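Local coordinates for protein DNA endonuclease i-cvui (Chlorella vulgaris, PDB 5A74) that probably cleaves DNA as a homodimeric LAGLIDADG homing endonuclease, an activity that would let its chloroplast intron spread, at residues A16-A21 with L45-S50; L109-K114 with L129-V134. All coordinates share one frame; numbering follows the deposited sequence.

Contact 1: residues A16-A21 with L45-S50. With MN (manganese (II) ion), chain H; nucleotides of chain D; nucleotides of chain F.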
# COMPACT_ATOMS: atom_id res chain seq x y z
N ALA B 16 -7.31 -1.36 5.90
CA ALA B 16 -7.37 -2.45 4.94
C ALA B 16 -6.67 -2.08 3.63
O ALA B 16 -5.88 -2.88 3.09
CB ALA B 16 -8.81 -2.85 4.69
N GLY B 17 -6.94 -0.88 3.13
CA GLY B 17 -6.27 -0.39 1.93
C GLY B 17 -4.77 -0.45 2.14
O GLY B 17 -4.04 -1.09 1.38
N PHE B 18 -4.32 0.18 3.22
CA PHE B 18 -2.90 0.18 3.55
C PHE B 18 -2.34 -1.24 3.69
O PHE B 18 -1.21 -1.51 3.28
CB PHE B 18 -2.65 0.98 4.82
CG PHE B 18 -1.31 1.64 4.84
CD1 PHE B 18 -0.21 0.97 5.35
CD2 PHE B 18 -1.15 2.91 4.33
CE1 PHE B 18 1.03 1.58 5.36
CE2 PHE B 18 0.09 3.51 4.33
CZ PHE B 18 1.18 2.85 4.84
N VAL B 19 -3.13 -2.14 4.27
CA VAL B 19 -2.70 -3.54 4.38
C VAL B 19 -2.71 -4.20 3.00
O VAL B 19 -1.74 -4.89 2.64
CB VAL B 19 -3.54 -4.35 5.42
CG1 VAL B 19 -3.22 -5.84 5.34
CG2 VAL B 19 -3.26 -3.84 6.82
N ASP B 20 -3.77 -3.99 2.22
CA ASP B 20 -3.82 -4.56 0.87
C ASP B 20 -2.58 -4.12 0.08
O ASP B 20 -2.07 -4.88 -0.73
CB ASP B 20 -5.10 -4.17 0.12
CG ASP B 20 -6.27 -5.10 0.43
OD1 ASP B 20 -6.04 -6.31 0.59
OD2 ASP B 20 -7.43 -4.62 0.49
N ALA B 21 -2.09 -2.92 0.35
CA ALA B 21 -0.96 -2.41 -0.43
C ALA B 21 0.42 -2.74 0.17
O ALA B 21 1.25 -3.38 -0.49
CB ALA B 21 -1.11 -0.92 -0.69
N LEU B 45 -0.29 -10.45 11.05
CA LEU B 45 -0.47 -9.35 10.11
C LEU B 45 0.69 -8.38 10.31
O LEU B 45 1.05 -8.07 11.45
CB LEU B 45 -1.81 -8.65 10.34
CG LEU B 45 -2.13 -7.48 9.41
CD1 LEU B 45 -3.61 -7.43 9.11
CD2 LEU B 45 -1.70 -6.16 10.03
N THR B 46 1.28 -7.92 9.22
CA THR B 46 2.42 -6.99 9.33
C THR B 46 2.27 -5.81 8.37
O THR B 46 1.84 -5.98 7.23
CB THR B 46 3.79 -7.70 9.08
OG1 THR B 46 3.84 -8.94 9.81
CG2 THR B 46 4.95 -6.79 9.52
N VAL B 47 2.60 -4.62 8.83
CA VAL B 47 2.59 -3.44 7.96
C VAL B 47 3.99 -2.83 7.90
O VAL B 47 4.63 -2.60 8.94
CB VAL B 47 1.56 -2.38 8.42
CG1 VAL B 47 1.60 -1.17 7.51
CG2 VAL B 47 0.16 -2.98 8.45
N PHE B 48 4.47 -2.59 6.69
CA PHE B 48 5.82 -2.11 6.45
C PHE B 48 5.81 -0.66 6.00
O PHE B 48 4.97 -0.25 5.19
CB PHE B 48 6.48 -2.94 5.36
CG PHE B 48 6.36 -4.42 5.57
CD1 PHE B 48 7.28 -5.09 6.36
CD2 PHE B 48 5.31 -5.13 4.98
CE1 PHE B 48 7.16 -6.45 6.56
CE2 PHE B 48 5.19 -6.49 5.19
CZ PHE B 48 6.11 -7.15 5.98
N GLN B 49 6.77 0.10 6.50
CA GLN B 49 6.93 1.48 6.06
C GLN B 49 8.31 1.95 6.46
O GLN B 49 8.83 1.56 7.52
CB GLN B 49 5.86 2.38 6.68
CG GLN B 49 5.59 3.68 5.89
CD GLN B 49 4.96 3.43 4.52
OE1 GLN B 49 4.56 2.31 4.20
NE2 GLN B 49 4.87 4.48 3.71
N SER B 50 8.91 2.75 5.59
CA SER B 50 10.22 3.36 5.84
C SER B 50 10.19 4.08 7.18
O SER B 50 9.17 4.68 7.55
CB SER B 50 10.56 4.33 4.72
OG SER B 50 11.87 4.85 4.88
MN MN H . 1.92 -3.76 -2.59
P DC D 14 7.48 2.27 2.00
OP1 DC D 14 6.11 2.40 1.44
OP2 DC D 14 8.00 3.33 2.89
O5' DC D 14 7.64 0.87 2.77
C5' DC D 14 6.84 -0.25 2.41
C4' DC D 14 7.24 -0.83 1.07
O4' DC D 14 8.64 -1.22 1.07
C3' DC D 14 6.51 -2.11 0.66
O3' DC D 14 6.39 -2.12 -0.75
C2' DC D 14 7.46 -3.22 1.10
C1' DC D 14 8.73 -2.55 0.59
N1 DC D 14 10.07 -3.13 0.97
C2 DC D 14 10.49 -4.39 0.50
O2 DC D 14 9.74 -5.07 -0.21
N3 DC D 14 11.72 -4.84 0.86
C4 DC D 14 12.52 -4.09 1.62
N4 DC D 14 13.73 -4.57 1.95
C5 DC D 14 12.12 -2.81 2.10
C6 DC D 14 10.91 -2.37 1.75
OP3 DG F 1 5.61 -4.73 -2.09
P DG F 1 4.29 -4.39 -1.50
OP1 DG F 1 3.91 -3.05 -1.99
OP2 DG F 1 3.35 -5.50 -1.80
O5' DG F 1 4.49 -4.39 0.10
C5' DG F 1 4.07 -5.48 0.93
C4' DG F 1 4.86 -6.73 0.62
O4' DG F 1 6.27 -6.50 0.89
C3' DG F 1 4.46 -7.99 1.39
O3' DG F 1 4.19 -9.00 0.42
C2' DG F 1 5.68 -8.28 2.27
C1' DG F 1 6.83 -7.67 1.47
N9 DG F 1 8.02 -7.24 2.23
C8 DG F 1 8.10 -6.26 3.19
N7 DG F 1 9.31 -6.08 3.66
C5 DG F 1 10.09 -7.00 2.97
C6 DG F 1 11.48 -7.27 3.07
O6 DG F 1 12.32 -6.71 3.81
N1 DG F 1 11.87 -8.28 2.19
C2 DG F 1 11.02 -8.95 1.33
N2 DG F 1 11.57 -9.90 0.55
N3 DG F 1 9.71 -8.70 1.23
C4 DG F 1 9.31 -7.72 2.08
P DA F 2 3.49 -10.38 0.85
OP1 DA F 2 3.03 -11.03 -0.41
OP2 DA F 2 2.51 -10.10 1.95
O5' DA F 2 4.69 -11.23 1.48
C5' DA F 2 5.82 -11.61 0.71
C4' DA F 2 6.85 -12.34 1.56
O4' DA F 2 7.60 -11.40 2.38
C3' DA F 2 6.32 -13.41 2.52
O3' DA F 2 7.11 -14.58 2.32
C2' DA F 2 6.61 -12.81 3.89
C1' DA F 2 7.91 -12.08 3.58
N9 DA F 2 8.40 -11.14 4.60
C8 DA F 2 7.67 -10.45 5.54
N7 DA F 2 8.40 -9.69 6.33
C5 DA F 2 9.71 -9.88 5.88
C6 DA F 2 10.97 -9.36 6.30
N6 DA F 2 11.14 -8.48 7.30
N1 DA F 2 12.07 -9.78 5.62
C2 DA F 2 11.91 -10.65 4.61
N3 DA F 2 10.78 -11.22 4.14
C4 DA F 2 9.71 -10.78 4.82
O HOH W 1 0.27 -5.12 -2.49
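Phe18 and Val47 form the tightest part of this buried helix-on-strand contact. Val47 CG1 lies 3.5 Å from Phe18 CE1, at the ring's edge and near its plane. With CG1 anti to the backbone N (179°), Val47 aims that methyl at the phenylalanine and CG2 at Val19 CG2, 3.9 Å away. Packing is looser farther along, where Val19 and Leu45 meet tip to tip with CG1 and CD1 4.1 Å apart. The segment axes cross at 80°, 8.4 Å apart at their closest, and four aliphatic or aromatic side chains carry the packing.

The other side is taken up by DNA and metal. The Phe48 ring carries C8 of DG1 of chain F over its centre, 3.2 Å above the plane. Ser50 N gives a nearly straight hydrogen bond (166°) to OP2 of DC14 of chain D. Near the C-terminal end of helix 6-22, Ala21 O binds manganese at 2.2 Å; OP1 and OP2 of DG1, a water that also donates to Asp20 O, and Asp22 of the second subunit are further ligands. An apolar joint thus fixes the LAGLIDADG helix against a DNA-contacting strand, consistent with a set spacing between the phosphate-binding strand and the metal-binding carbonyl.

Contact 2: residues L109-K114 with L129-V134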
# COMPACT_ATOMS: atom_id res chain seq x y z
N LEU B 109 -7.68 -17.27 9.58
CA LEU B 109 -8.81 -17.49 10.48
C LEU B 109 -9.15 -18.98 10.62
O LEU B 109 -9.59 -19.41 11.69
CB LEU B 109 -10.04 -16.69 10.05
CG LEU B 109 -10.01 -15.17 10.25
CD1 LEU B 109 -11.19 -14.51 9.59
CD2 LEU B 109 -9.96 -14.80 11.72
N GLN B 110 -8.93 -19.77 9.57
CA GLN B 110 -9.09 -21.23 9.67
C GLN B 110 -8.01 -21.84 10.57
O GLN B 110 -8.26 -22.80 11.30
CB GLN B 110 -9.03 -21.91 8.30
CG GLN B 110 -10.12 -21.50 7.32
CD GLN B 110 -11.51 -21.56 7.93
OE1 GLN B 110 -11.81 -22.40 8.78
NE2 GLN B 110 -12.38 -20.65 7.50
N ILE B 111 -6.81 -21.28 10.49
CA ILE B 111 -5.67 -21.76 11.26
C ILE B 111 -5.83 -21.42 12.73
O ILE B 111 -5.53 -22.24 13.62
CB ILE B 111 -4.36 -21.16 10.72
CG1 ILE B 111 -4.13 -21.63 9.28
CG2 ILE B 111 -3.17 -21.53 11.64
CD1 ILE B 111 -2.83 -21.16 8.69
N ILE B 112 -6.30 -20.20 12.99
CA ILE B 112 -6.51 -19.74 14.36
C ILE B 112 -7.47 -20.67 15.09
O ILE B 112 -7.32 -20.89 16.30
CB ILE B 112 -6.99 -18.26 14.41
CG1 ILE B 112 -5.88 -17.32 13.90
CG2 ILE B 112 -7.37 -17.86 15.83
CD1 ILE B 112 -6.28 -15.87 13.86
N LYS B 113 -8.43 -21.25 14.37
CA LYS B 113 -9.33 -22.25 14.98
C LYS B 113 -8.59 -23.46 15.55
O LYS B 113 -8.95 -23.98 16.61
CB LYS B 113 -10.39 -22.71 13.97
CG LYS B 113 -11.52 -21.72 13.77
CD LYS B 113 -12.27 -22.00 12.48
CE LYS B 113 -13.37 -20.97 12.23
NZ LYS B 113 -14.09 -21.27 10.94
N LYS B 114 -7.53 -23.88 14.86
CA LYS B 114 -6.84 -25.12 15.19
C LYS B 114 -5.77 -24.96 16.28
O LYS B 114 -5.54 -25.88 17.08
CB LYS B 114 -6.25 -25.70 13.92
CG LYS B 114 -7.33 -26.04 12.90
CD LYS B 114 -6.78 -26.52 11.57
CE LYS B 114 -7.90 -27.03 10.69
NZ LYS B 114 -8.59 -28.19 11.32
N LEU B 129 -0.52 -27.65 6.82
CA LEU B 129 -0.97 -27.74 5.43
C LEU B 129 -1.67 -26.46 5.01
O LEU B 129 -1.59 -26.07 3.85
CB LEU B 129 -1.91 -28.92 5.25
CG LEU B 129 -1.23 -30.29 5.15
CD1 LEU B 129 -2.19 -31.38 5.55
CD2 LEU B 129 -0.74 -30.50 3.73
N LEU B 130 -2.38 -25.84 5.95
CA LEU B 130 -3.10 -24.60 5.66
C LEU B 130 -2.13 -23.45 5.50
O LEU B 130 -2.31 -22.58 4.65
CB LEU B 130 -4.11 -24.30 6.76
CG LEU B 130 -5.50 -24.91 6.54
CD1 LEU B 130 -6.32 -24.86 7.83
CD2 LEU B 130 -6.23 -24.18 5.42
N ALA B 131 -1.09 -23.45 6.33
CA ALA B 131 -0.06 -22.43 6.24
C ALA B 131 0.61 -22.49 4.87
O ALA B 131 0.94 -21.45 4.28
CB ALA B 131 0.97 -22.60 7.35
N ASP B 132 0.82 -23.71 4.36
CA ASP B 132 1.43 -23.89 3.05
C ASP B 132 0.62 -23.16 1.99
O ASP B 132 1.19 -22.49 1.13
CB ASP B 132 1.54 -25.38 2.70
CG ASP B 132 2.94 -25.94 2.94
OD1 ASP B 132 3.65 -25.39 3.82
OD2 ASP B 132 3.33 -26.92 2.25
N LYS B 133 -0.70 -23.25 2.10
CA LYS B 133 -1.58 -22.61 1.13
C LYS B 133 -1.57 -21.07 1.20
O LYS B 133 -1.89 -20.40 0.21
CB LYS B 133 -3.00 -23.15 1.28
CG LYS B 133 -3.47 -23.94 0.06
CD LYS B 133 -4.93 -24.34 0.16
CE LYS B 133 -5.43 -24.99 -1.12
NZ LYS B 133 -6.76 -25.61 -0.92
N VAL B 134 -1.22 -20.52 2.36
CA VAL B 134 -1.14 -19.07 2.50
C VAL B 134 0.14 -18.61 1.82
O VAL B 134 0.20 -17.54 1.21
CB VAL B 134 -1.14 -18.64 3.96
CG1 VAL B 134 -0.99 -17.14 4.10
CG2 VAL B 134 -2.42 -19.12 4.64
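Gln110 brings the one flat side-chain group among the touching residues, yet it meets Leu130 through aliphatic carbon, its CB lying 4.0 Å from Leu130 CD1. Helix 129-134 puts nothing against either amide face or its edges, because the chain bends at its second torsion (-49°) and the amide leads away. Its OE1 instead takes a weak hydrogen bond of 3.3 Å from Lys113 NZ on the same helix.

Leu130 is the centre of the packing. Its CB lies 3.7 Å from Ile111 CG1, the two side chains sliding past each other in opposite directions. Its CD1 is also 3.9 Å from Lys114 CE, where the lysine chain crosses it at about a right angle. With Leu107 also touching, the leucine sits among four residues spaced as in a knobs-into-holes socket, between helices whose segments run nearly antiparallel (160°) with axes 10.0 Å apart.

Ile111 is extended at its second torsion, which carries CD1 to within 3.7 Å of Ala131 N. Ile111 and Ala131 also both rest on the sheet, on Ala27 and Val41, so the helix pair is seated on its strands. Lys114 stays extended until its last torsion turns NZ to a salt bridge with Glu126 of helix 121-135. The chemistry is therefore that of an amphipathic helix pair: aliphatic carbon makes the joint between the two segments, while Lys114 lends its methylenes to the packing and has its charge paired with Glu126.

In the fold
From the N terminus the chain runs down helix 6-22, crosses strand 23-31 and returns along strand 39-50, where contact 1 closes the first loop. It then passes through helix 54-64, strands 68-71 and 76-82 and helix 84-94 before helix 102-114 and helix 121-135 close contact 2. The two loops stand in series, neither enclosing nor crossing the other. Their centres are 21 Å apart, on opposite sides of the chain's centre. Strands 23-31 and 39-50 connect them: contact 1 ties the dimer-forming LAGLIDADG helix to one end of the DNA-binding sheet, whereas contact 2 pairs two later helices over the same strands.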